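Local coordinates for protein probable oxidoreductase (Pseudomonas aeruginosa, PDB 4B7C) that probably acts as an NADP-dependent oxidoreductase of the medium-chain dehydrogenase/reductase family, at residues 6-14 and 25-33; 135-144 and 276-286. All coordinates share one frame; numbering follows the deposited sequence.

Contact 1 (6-14 and 25-33); sequences QINRQYQLA and TFSFVETPL
Phe28 and Tyr11 face each other as a non-hydrogen-bonded pair of an antiparallel beta hairpin and bury the most surface in it. The hairpin is a two-stranded sheet of the GroES-like N-terminal domain. The two rings form an offset stack, with centroids 4.4 Å apart and planes at 27°. Phe28 CD1 stands over the centre of the tyrosine ring, 3.4 Å from Tyr11 CZ. Phe28 CG is anti to the backbone N (chi1 -163°), which leans the ring across to the other strand. The far end of this ring, Phe28 CZ, touches Arg9 CB and CD, each at 3.9 Å.

Leu33 closes the end next to Gln6. Leu33 N gives a nearly straight hydrogen bond to Gln6 O (2.9 Å), and Leu33 CD2 runs alongside Gln6 CG. Along the strands, Asn8, Gln10 and Gln12 form hydrogen-bonded pairs with Thr31, Val29 and Ser27. On the face that carries Gln10 and Thr31, away from the two stacked rings, Thr31 OG1 donates to Gln10 OE1 at 3.1 Å, from well above the amide plane.

Gln10 NE2 is hydrogen-bonded to Gln103, Arg9 makes a salt bridge to Asp104, and Tyr11 OH reaches Glu314 O. Phe26 meets Phe316 of helix 316-321 edge-to-face and touches Met58 of helix 53-58, while Leu33 rests on Tyr105 and Ile107 of strand 105-108.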
loop_
_atom_site.group_PDB
_atom_site.type_symbol
_atom_site.label_atom_id
_atom_site.label_comp_id
_atom_site.label_asym_id
_atom_site.label_seq_id
_atom_site.Cartn_x
_atom_site.Cartn_y
_atom_site.Cartn_z
ATOM N N GLN B 6 -50.006 -6.484 12.039
ATOM C CA GLN B 6 -48.854 -5.976 12.835
ATOM C C GLN B 6 -48.053 -4.972 12.009
ATOM O O GLN B 6 -48.048 -5.031 10.776
ATOM C CB GLN B 6 -47.975 -7.150 13.267
ATOM C CG GLN B 6 -46.823 -6.835 14.234
ATOM C CD GLN B 6 -47.272 -6.571 15.680
ATOM O OE1 GLN B 6 -47.709 -7.476 16.389
ATOM N NE2 GLN B 6 -47.118 -5.330 16.130
ATOM N N ILE B 7 -47.394 -4.043 12.700
ATOM C CA ILE B 7 -46.664 -2.957 12.045
ATOM C C ILE B 7 -45.153 -3.118 12.173
ATOM O O ILE B 7 -44.630 -3.369 13.258
ATOM C CB ILE B 7 -47.077 -1.557 12.582
ATOM C CG1 ILE B 7 -48.550 -1.276 12.228
ATOM C CG2 ILE B 7 -46.191 -0.469 12.000
ATOM C CD1 ILE B 7 -48.771 -0.958 10.757
ATOM N N ASN B 8 -44.463 -2.928 11.054
ATOM C CA ASN B 8 -42.999 -2.860 11.036
ATOM C C ASN B 8 -42.560 -1.416 10.841
ATOM O O ASN B 8 -42.720 -0.859 9.762
ATOM C CB ASN B 8 -42.433 -3.739 9.912
ATOM C CG ASN B 8 -40.911 -3.773 9.898
ATOM O OD1 ASN B 8 -40.257 -3.609 10.939
ATOM N ND2 ASN B 8 -40.336 -3.978 8.712
ATOM N N ARG B 9 -42.012 -0.808 11.890
ATOM C CA ARG B 9 -41.477 0.546 11.769
ATOM C C ARG B 9 -40.104 0.456 11.119
ATOM O O ARG B 9 -39.293 -0.406 11.480
ATOM C CB ARG B 9 -41.350 1.250 13.119
ATOM C CG ARG B 9 -42.653 1.349 13.910
ATOM C CD ARG B 9 -42.392 1.865 15.310
ATOM N NE ARG B 9 -41.505 0.984 16.054
ATOM C CZ ARG B 9 -40.837 1.334 17.146
ATOM N NH1 ARG B 9 -40.936 2.561 17.653
ATOM N NH2 ARG B 9 -40.049 0.451 17.733
ATOM N N GLN B 10 -39.851 1.366 10.183
ATOM C CA GLN B 10 -38.607 1.375 9.420
ATOM C C GLN B 10 -38.052 2.779 9.257
ATOM O O GLN B 10 -38.803 3.737 9.066
ATOM C CB GLN B 10 -38.828 0.825 8.020
ATOM C CG GLN B 10 -39.528 -0.506 7.918
ATOM C CD GLN B 10 -39.682 -0.903 6.458
ATOM O OE1 GLN B 10 -40.148 -0.109 5.643
ATOM N NE2 GLN B 10 -39.241 -2.111 6.112
ATOM N N TYR B 11 -36.736 2.885 9.316
ATOM C CA TYR B 11 -36.055 4.087 8.870
ATOM C C TYR B 11 -35.548 3.862 7.459
ATOM O O TYR B 11 -34.714 2.984 7.219
ATOM C CB TYR B 11 -34.912 4.483 9.787
ATOM C CG TYR B 11 -35.352 5.371 10.904
ATOM C CD1 TYR B 11 -35.704 6.698 10.663
ATOM C CD2 TYR B 11 -35.422 4.896 12.210
ATOM C CE1 TYR B 11 -36.109 7.526 11.692
ATOM C CE2 TYR B 11 -35.837 5.712 13.241
ATOM C CZ TYR B 11 -36.179 7.030 12.975
ATOM O OH TYR B 11 -36.591 7.836 13.999
ATOM N N GLN B 12 -36.082 4.649 6.531
ATOM C CA GLN B 12 -35.660 4.590 5.139
ATOM C C GLN B 12 -34.700 5.728 4.839
ATOM O O GLN B 12 -34.762 6.780 5.466
ATOM C CB GLN B 12 -36.848 4.682 4.199
ATOM C CG GLN B 12 -37.837 3.548 4.348
ATOM C CD GLN B 12 -39.081 3.740 3.502
ATOM O OE1 GLN B 12 -39.274 4.792 2.895
ATOM N NE2 GLN B 12 -39.941 2.723 3.468
ATOM N N LEU B 13 -33.797 5.496 3.894
ATOM C CA LEU B 13 -32.917 6.557 3.408
ATOM C C LEU B 13 -33.737 7.487 2.518
ATOM O O LEU B 13 -34.253 7.070 1.482
ATOM C CB LEU B 13 -31.723 5.990 2.647
ATOM C CG LEU B 13 -30.678 7.006 2.160
ATOM C CD1 LEU B 13 -29.976 7.655 3.344
ATOM C CD2 LEU B 13 -29.684 6.346 1.216
ATOM N N ALA B 14 -33.847 8.745 2.937
ATOM C CA ALA B 14 -34.750 9.712 2.295
ATOM C C ALA B 14 -34.002 10.600 1.302
ATOM O O ALA B 14 -34.490 10.879 0.213
ATOM C CB ALA B 14 -35.437 10.569 3.343
ATOM N N THR B 25 -32.394 13.336 6.463
ATOM C CA THR B 25 -31.654 12.251 5.800
ATOM C C THR B 25 -32.470 10.956 5.780
ATOM O O THR B 25 -32.484 10.236 4.779
ATOM C CB THR B 25 -30.303 11.990 6.490
ATOM O OG1 THR B 25 -29.541 13.217 6.526
ATOM C CG2 THR B 25 -29.526 10.943 5.727
ATOM N N PHE B 26 -33.165 10.689 6.882
ATOM C CA PHE B 26 -34.002 9.490 7.007
ATOM C C PHE B 26 -35.486 9.799 7.142
ATOM O O PHE B 26 -35.866 10.840 7.660
ATOM C CB PHE B 26 -33.571 8.656 8.204
ATOM C CG PHE B 26 -32.125 8.288 8.191
ATOM C CD1 PHE B 26 -31.675 7.270 7.373
ATOM C CD2 PHE B 26 -31.222 8.948 8.999
ATOM C CE1 PHE B 26 -30.343 6.927 7.353
ATOM C CE2 PHE B 26 -29.885 8.612 8.988
ATOM C CZ PHE B 26 -29.440 7.597 8.164
ATOM N N SER B 27 -36.310 8.884 6.644
ATOM C CA SER B 27 -37.769 8.940 6.813
ATOM C C SER B 27 -38.237 7.794 7.707
ATOM O O SER B 27 -37.934 6.624 7.450
ATOM C CB SER B 27 -38.526 8.909 5.469
ATOM O OG SER B 27 -38.190 10.029 4.681
ATOM N N PHE B 28 -38.984 8.142 8.749
ATOM C CA PHE B 28 -39.548 7.166 9.661
ATOM C C PHE B 28 -40.910 6.713 9.158
ATOM O O PHE B 28 -41.867 7.487 9.120
ATOM C CB PHE B 28 -39.640 7.753 11.065
ATOM C CG PHE B 28 -39.820 6.727 12.124
ATOM C CD1 PHE B 28 -39.084 5.553 12.083
ATOM C CD2 PHE B 28 -40.701 6.937 13.159
ATOM C CE1 PHE B 28 -39.240 4.589 13.044
ATOM C CE2 PHE B 28 -40.866 5.980 14.135
ATOM C CZ PHE B 28 -40.136 4.803 14.077
ATOM N N VAL B 29 -40.990 5.461 8.720
ATOM C CA VAL B 29 -42.191 4.972 8.043
ATOM C C VAL B 29 -42.766 3.717 8.725
ATOM O O VAL B 29 -42.040 2.888 9.287
ATOM C CB VAL B 29 -41.989 4.823 6.510
ATOM C CG1 VAL B 29 -43.210 4.171 5.882
ATOM C CG2 VAL B 29 -41.731 6.188 5.895
ATOM N N GLU B 30 -44.089 3.617 8.712
ATOM C CA GLU B 30 -44.781 2.449 9.236
ATOM C C GLU B 30 -45.273 1.606 8.082
ATOM O O GLU B 30 -46.008 2.084 7.218
ATOM C CB GLU B 30 -45.956 2.854 10.120
ATOM C CG GLU B 30 -45.530 3.563 11.394
ATOM C CD GLU B 30 -46.686 3.875 12.323
ATOM O OE1 GLU B 30 -47.853 3.608 11.955
ATOM O OE2 GLU B 30 -46.417 4.404 13.420
ATOM N N THR B 31 -44.863 0.344 8.077
ATOM C CA THR B 31 -45.190 -0.577 7.001
ATOM C C THR B 31 -45.881 -1.806 7.579
ATOM O O THR B 31 -45.508 -2.286 8.653
ATOM C CB THR B 31 -43.918 -1.016 6.263
ATOM O OG1 THR B 31 -43.197 0.150 5.833
ATOM C CG2 THR B 31 -44.263 -1.861 5.034
ATOM N N PRO B 32 -46.881 -2.340 6.861
ATOM C CA PRO B 32 -47.481 -3.571 7.368
ATOM C C PRO B 32 -46.489 -4.727 7.345
ATOM O O PRO B 32 -45.770 -4.918 6.364
ATOM C CB PRO B 32 -48.649 -3.845 6.404
ATOM C CG PRO B 32 -48.796 -2.628 5.564
ATOM C CD PRO B 32 -47.496 -1.892 5.604
ATOM N N LEU B 33 -46.480 -5.504 8.420
ATOM C CA LEU B 33 -45.574 -6.641 8.520
ATOM C C LEU B 33 -46.061 -7.759 7.610
ATOM O O LEU B 33 -47.157 -8.293 7.813
ATOM C CB LEU B 33 -45.492 -7.157 9.955
ATOM C CG LEU B 33 -44.513 -8.304 10.189
ATOM C CD1 LEU B 33 -43.091 -7.895 9.826
ATOM C CD2 LEU B 33 -44.606 -8.760 11.639
#

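Contact 2 (135-144 and 276-286)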
loop_
_atom_site.group_PDB
_atom_site.type_symbol
_atom_site.label_atom_id
_atom_site.label_comp_id
_atom_site.label_asym_id
_atom_site.label_seq_id
_atom_site.Cartn_x
_atom_site.Cartn_y
_atom_site.Cartn_z
ATOM N N MET B 135 -14.401 -9.308 14.905
ATOM C CA MET B 135 -13.823 -10.151 13.845
ATOM C C MET B 135 -12.998 -9.325 12.839
ATOM O O MET B 135 -12.036 -9.818 12.272
ATOM C CB MET B 135 -14.899 -10.948 13.121
ATOM C CG MET B 135 -15.514 -12.080 13.945
ATOM S SD MET B 135 -14.333 -13.253 14.628
ATOM C CE MET B 135 -13.738 -12.477 16.141
ATOM N N THR B 136 -13.373 -8.069 12.631
ATOM C CA THR B 136 -12.545 -7.159 11.823
ATOM C C THR B 136 -11.162 -7.033 12.475
ATOM O O THR B 136 -10.139 -7.212 11.829
ATOM C CB THR B 136 -13.179 -5.768 11.670
ATOM O OG1 THR B 136 -14.385 -5.888 10.929
ATOM C CG2 THR B 136 -12.220 -4.766 10.927
ATOM N N ALA B 137 -11.153 -6.741 13.775
ATOM C CA ALA B 137 -9.907 -6.612 14.537
ATOM C C ALA B 137 -9.096 -7.885 14.437
ATOM O O ALA B 137 -7.898 -7.861 14.166
ATOM C CB ALA B 137 -10.196 -6.281 16.013
ATOM N N TYR B 138 -9.765 -9.001 14.681
ATOM C CA TYR B 138 -9.124 -10.310 14.727
ATOM C C TYR B 138 -8.441 -10.659 13.403
ATOM O O TYR B 138 -7.236 -10.941 13.365
ATOM C CB TYR B 138 -10.179 -11.370 15.058
ATOM C CG TYR B 138 -9.642 -12.756 15.268
ATOM C CD1 TYR B 138 -9.236 -13.181 16.533
ATOM C CD2 TYR B 138 -9.578 -13.668 14.215
ATOM C CE1 TYR B 138 -8.753 -14.458 16.730
ATOM C CE2 TYR B 138 -9.100 -14.956 14.409
ATOM C CZ TYR B 138 -8.688 -15.342 15.668
ATOM O OH TYR B 138 -8.224 -16.617 15.873
ATOM N N PHE B 139 -9.206 -10.625 12.321
ATOM C CA PHE B 139 -8.665 -11.043 11.023
ATOM C C PHE B 139 -7.730 -9.997 10.404
ATOM O O PHE B 139 -6.692 -10.345 9.858
ATOM C CB PHE B 139 -9.779 -11.472 10.064
ATOM C CG PHE B 139 -10.424 -12.762 10.467
ATOM C CD1 PHE B 139 -9.718 -13.943 10.395
ATOM C CD2 PHE B 139 -11.713 -12.784 10.965
ATOM C CE1 PHE B 139 -10.290 -15.135 10.804
ATOM C CE2 PHE B 139 -12.290 -13.972 11.385
ATOM C CZ PHE B 139 -11.580 -15.147 11.303
ATOM N N ALA B 140 -8.084 -8.731 10.520
ATOM C CA ALA B 140 -7.244 -7.648 9.984
ATOM C C ALA B 140 -5.871 -7.642 10.647
ATOM O O ALA B 140 -4.841 -7.629 9.970
ATOM C CB ALA B 140 -7.931 -6.312 10.138
ATOM N N LEU B 141 -5.849 -7.712 11.977
ATOM C CA LEU B 141 -4.575 -7.715 12.700
ATOM C C LEU B 141 -3.770 -8.959 12.412
ATOM O O LEU B 141 -2.618 -8.880 12.009
ATOM C CB LEU B 141 -4.773 -7.586 14.223
ATOM C CG LEU B 141 -3.462 -7.581 15.029
ATOM C CD1 LEU B 141 -2.668 -6.315 14.712
ATOM C CD2 LEU B 141 -3.705 -7.689 16.534
ATOM N N LEU B 142 -4.379 -10.113 12.620
ATOM C CA LEU B 142 -3.644 -11.377 12.581
ATOM C C LEU B 142 -3.319 -11.883 11.175
ATOM O O LEU B 142 -2.231 -12.412 10.936
ATOM C CB LEU B 142 -4.395 -12.461 13.360
ATOM C CG LEU B 142 -4.638 -12.160 14.849
ATOM C CD1 LEU B 142 -5.449 -13.283 15.498
ATOM C CD2 LEU B 142 -3.323 -11.926 15.584
ATOM N N ASP B 143 -4.259 -11.742 10.249
ATOM C CA ASP B 143 -4.034 -12.244 8.884
ATOM C C ASP B 143 -3.286 -11.242 7.990
ATOM O O ASP B 143 -2.456 -11.634 7.189
ATOM C CB ASP B 143 -5.341 -12.661 8.216
ATOM C CG ASP B 143 -5.103 -13.423 6.922
ATOM O OD1 ASP B 143 -4.529 -14.531 6.991
ATOM O OD2 ASP B 143 -5.478 -12.894 5.851
ATOM N N VAL B 144 -3.567 -9.954 8.150
ATOM C CA VAL B 144 -2.935 -8.920 7.319
ATOM C C VAL B 144 -1.747 -8.237 8.024
ATOM O O VAL B 144 -0.660 -8.092 7.453
ATOM C CB VAL B 144 -3.973 -7.876 6.871
ATOM C CG1 VAL B 144 -3.368 -6.887 5.880
ATOM C CG2 VAL B 144 -5.192 -8.575 6.282
ATOM N N GLU B 276 -2.177 -2.565 2.978
ATOM C CA GLU B 276 -3.185 -3.489 2.476
ATOM C C GLU B 276 -4.560 -3.298 3.099
ATOM O O GLU B 276 -4.700 -3.141 4.315
ATOM C CB GLU B 276 -2.717 -4.927 2.679
ATOM C CG GLU B 276 -3.619 -5.963 2.035
ATOM C CD GLU B 276 -3.028 -7.363 2.058
ATOM O OE1 GLU B 276 -1.818 -7.518 2.296
ATOM O OE2 GLU B 276 -3.786 -8.314 1.813
ATOM N N GLY B 277 -5.574 -3.324 2.245
ATOM C CA GLY B 277 -6.952 -3.208 2.679
ATOM C C GLY B 277 -7.586 -4.561 2.952
ATOM O O GLY B 277 -7.175 -5.577 2.392
ATOM N N MET B 278 -8.562 -4.572 3.851
ATOM C CA MET B 278 -9.326 -5.788 4.157
ATOM C C MET B 278 -10.767 -5.465 4.489
ATOM O O MET B 278 -11.097 -4.343 4.904
ATOM C CB MET B 278 -8.690 -6.597 5.296
ATOM C CG MET B 278 -8.871 -6.007 6.699
ATOM S SD MET B 278 -10.507 -6.251 7.430
ATOM C CE MET B 278 -10.476 -8.000 7.777
ATOM N N VAL B 279 -11.614 -6.469 4.299
ATOM C CA VAL B 279 -13.035 -6.394 4.624
ATOM C C VAL B 279 -13.425 -7.704 5.333
ATOM O O VAL B 279 -13.063 -8.793 4.873
ATOM C CB VAL B 279 -13.856 -6.169 3.335
ATOM C CG1 VAL B 279 -15.267 -6.671 3.472
ATOM C CG2 VAL B 279 -13.895 -4.685 2.991
ATOM N N VAL B 280 -14.098 -7.596 6.481
ATOM C CA VAL B 280 -14.288 -8.763 7.376
ATOM C C VAL B 280 -15.089 -9.891 6.720
ATOM O O VAL B 280 -14.836 -11.059 6.971
ATOM C CB VAL B 280 -14.923 -8.363 8.745
ATOM C CG1 VAL B 280 -16.329 -7.827 8.566
ATOM C CG2 VAL B 280 -14.942 -9.546 9.704
ATOM N N MET B 281 -16.023 -9.548 5.849
ATOM C CA MET B 281 -16.851 -10.578 5.200
ATOM C C MET B 281 -16.059 -11.553 4.332
ATOM O O MET B 281 -16.496 -12.677 4.101
ATOM C CB MET B 281 -17.953 -9.940 4.371
ATOM C CG MET B 281 -17.478 -9.530 2.916
ATOM S SD MET B 281 -18.180 -8.065 2.004
ATOM C CE MET B 281 -19.607 -8.813 1.208
ATOM N N ASP B 282 -14.885 -11.127 3.873
ATOM C CA ASP B 282 -13.999 -12.020 3.115
ATOM C C ASP B 282 -13.546 -13.210 3.963
ATOM O O ASP B 282 -13.068 -14.208 3.427
ATOM C CB ASP B 282 -12.763 -11.279 2.579
ATOM C CG ASP B 282 -13.094 -10.296 1.469
ATOM O OD1 ASP B 282 -14.230 -10.307 0.971
ATOM O OD2 ASP B 282 -12.211 -9.506 1.090
ATOM N N TYR B 283 -13.668 -13.084 5.282
ATOM C CA TYR B 283 -13.221 -14.125 6.217
ATOM C C TYR B 283 -14.368 -14.982 6.793
ATOM O O TYR B 283 -14.149 -15.761 7.716
ATOM C CB TYR B 283 -12.415 -13.488 7.361
ATOM C CG TYR B 283 -11.091 -12.916 6.927
ATOM C CD1 TYR B 283 -11.012 -11.631 6.398
ATOM C CD2 TYR B 283 -9.924 -13.663 6.997
ATOM C CE1 TYR B 283 -9.799 -11.090 5.982
ATOM C CE2 TYR B 283 -8.715 -13.132 6.573
ATOM C CZ TYR B 283 -8.671 -11.836 6.059
ATOM O OH TYR B 283 -7.472 -11.280 5.661
ATOM N N ALA B 284 -15.552 -14.866 6.202
ATOM C CA ALA B 284 -16.765 -15.543 6.690
ATOM C C ALA B 284 -16.561 -17.024 6.996
ATOM O O ALA B 284 -17.028 -17.508 8.014
ATOM C CB ALA B 284 -17.933 -15.362 5.716
ATOM N N GLN B 285 -15.845 -17.722 6.129
ATOM C CA GLN B 285 -15.605 -19.154 6.307
ATOM C C GLN B 285 -14.796 -19.487 7.559
ATOM O O GLN B 285 -14.815 -20.616 8.027
ATOM C CB GLN B 285 -14.897 -19.722 5.081
ATOM C CG GLN B 285 -14.704 -21.244 5.060
ATOM C CD GLN B 285 -14.128 -21.794 3.764
ATOM O OE1 GLN B 285 -14.235 -21.187 2.694
ATOM N NE2 GLN B 285 -13.533 -22.970 3.861
ATOM N N ARG B 286 -14.066 -18.504 8.061
ATOM C CA ARG B 286 -13.199 -18.702 9.220
ATOM C C ARG B 286 -13.798 -18.125 10.501
ATOM O O ARG B 286 -13.173 -18.186 11.546
ATOM C CB ARG B 286 -11.818 -18.111 8.947
ATOM C CG ARG B 286 -11.041 -18.901 7.898
ATOM C CD ARG B 286 -9.822 -18.142 7.399
ATOM N NE ARG B 286 -8.827 -17.946 8.460
ATOM C CZ ARG B 286 -7.657 -17.315 8.330
ATOM N NH1 ARG B 286 -7.284 -16.784 7.168
ATOM N NH2 ARG B 286 -6.843 -17.211 9.374
HETATM O O HOH W 1 -14.341 -5.206 7.936
HETATM O O HOH W 2 -5.336 -15.057 10.345
#
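Tyr283 OH donates a short hydrogen bond, 2.6 Å, to Asp143 OD2. It comes to the anti side of the carboxylate, 23° out of its plane. Asp143 OD1 lies at the edge of the Arg286 guanidinium, 3.6 Å from Arg286 NH1, in a long salt bridge. Water 2 links the same OD1 weakly to Arg286 NH2. The two oxygens of one carboxylate thus serve different partners. With chi1 at -169°, Asp143 turns its carboxylate away from its own backbone N and up to the tyrosine hydroxyl.

Phe139 buries the most surface. Its ring is nearly parallel to that of Tyr283 but slid aside, so the rings barely overlap. Instead each CB sits over the other ring. Phe139 CB is 3.7 Å from the Tyr283 centroid, and Tyr283 CB is 3.8 Å from the Phe139 centroid. Tyr138 CD2 covers the opposite face of Phe139. Arg286 CB packs on Phe139 CZ, and Phe139 CE1 lies over a face of the guanidinium.

Met278 folds back on itself and sets CG against Ala140 CB at 3.6 Å. Val144 CG1 lies against Glu276 CB. Near the N-terminal end of segment 135-144, water 1 donates to Thr136 OG1 and accepts from Val280 N (2.8 Å). Thr136 OG1 is also hydrogen-bonded to Met132 O, one turn earlier in the helix.

Segment 135-144 of helix 132-145 thus packs on the end of strand 274-277 and the 3-10 segment after it in the Rossmann-fold domain. Glu276 also pairs with a strand of the second subunit, which carries the sheet across the interface. The tyrosine hydroxyl and the guanidinium probably favour a charged Asp143. Polar links, the Asp143 cluster and the Thr136 water bridge, flank a largely apolar middle of Phe139, Ala140 and Met278.

From the N terminus, contact 1 first closes a local hairpin, with ten residues between 6-14 and 25-33, none of them helix or strand. The chain then builds most of the GroES-like part, whose sheet is completed by strands 307-311 and 331-335 near the C terminus. Contact 2 closes a longer loop. The 131 residues between 135-144 and 276-286 supply most of the parallel Rossmann sheet. The two loops are in series and neither nest nor cross. The centres of contact 1 and contact 2 lie about 33 Å apart. Contact 1 joins two strands of an outlying hairpin; contact 2 joins helix 132-145 to the edge strand of this chain's Rossmann sheet, where the second subunit continues it.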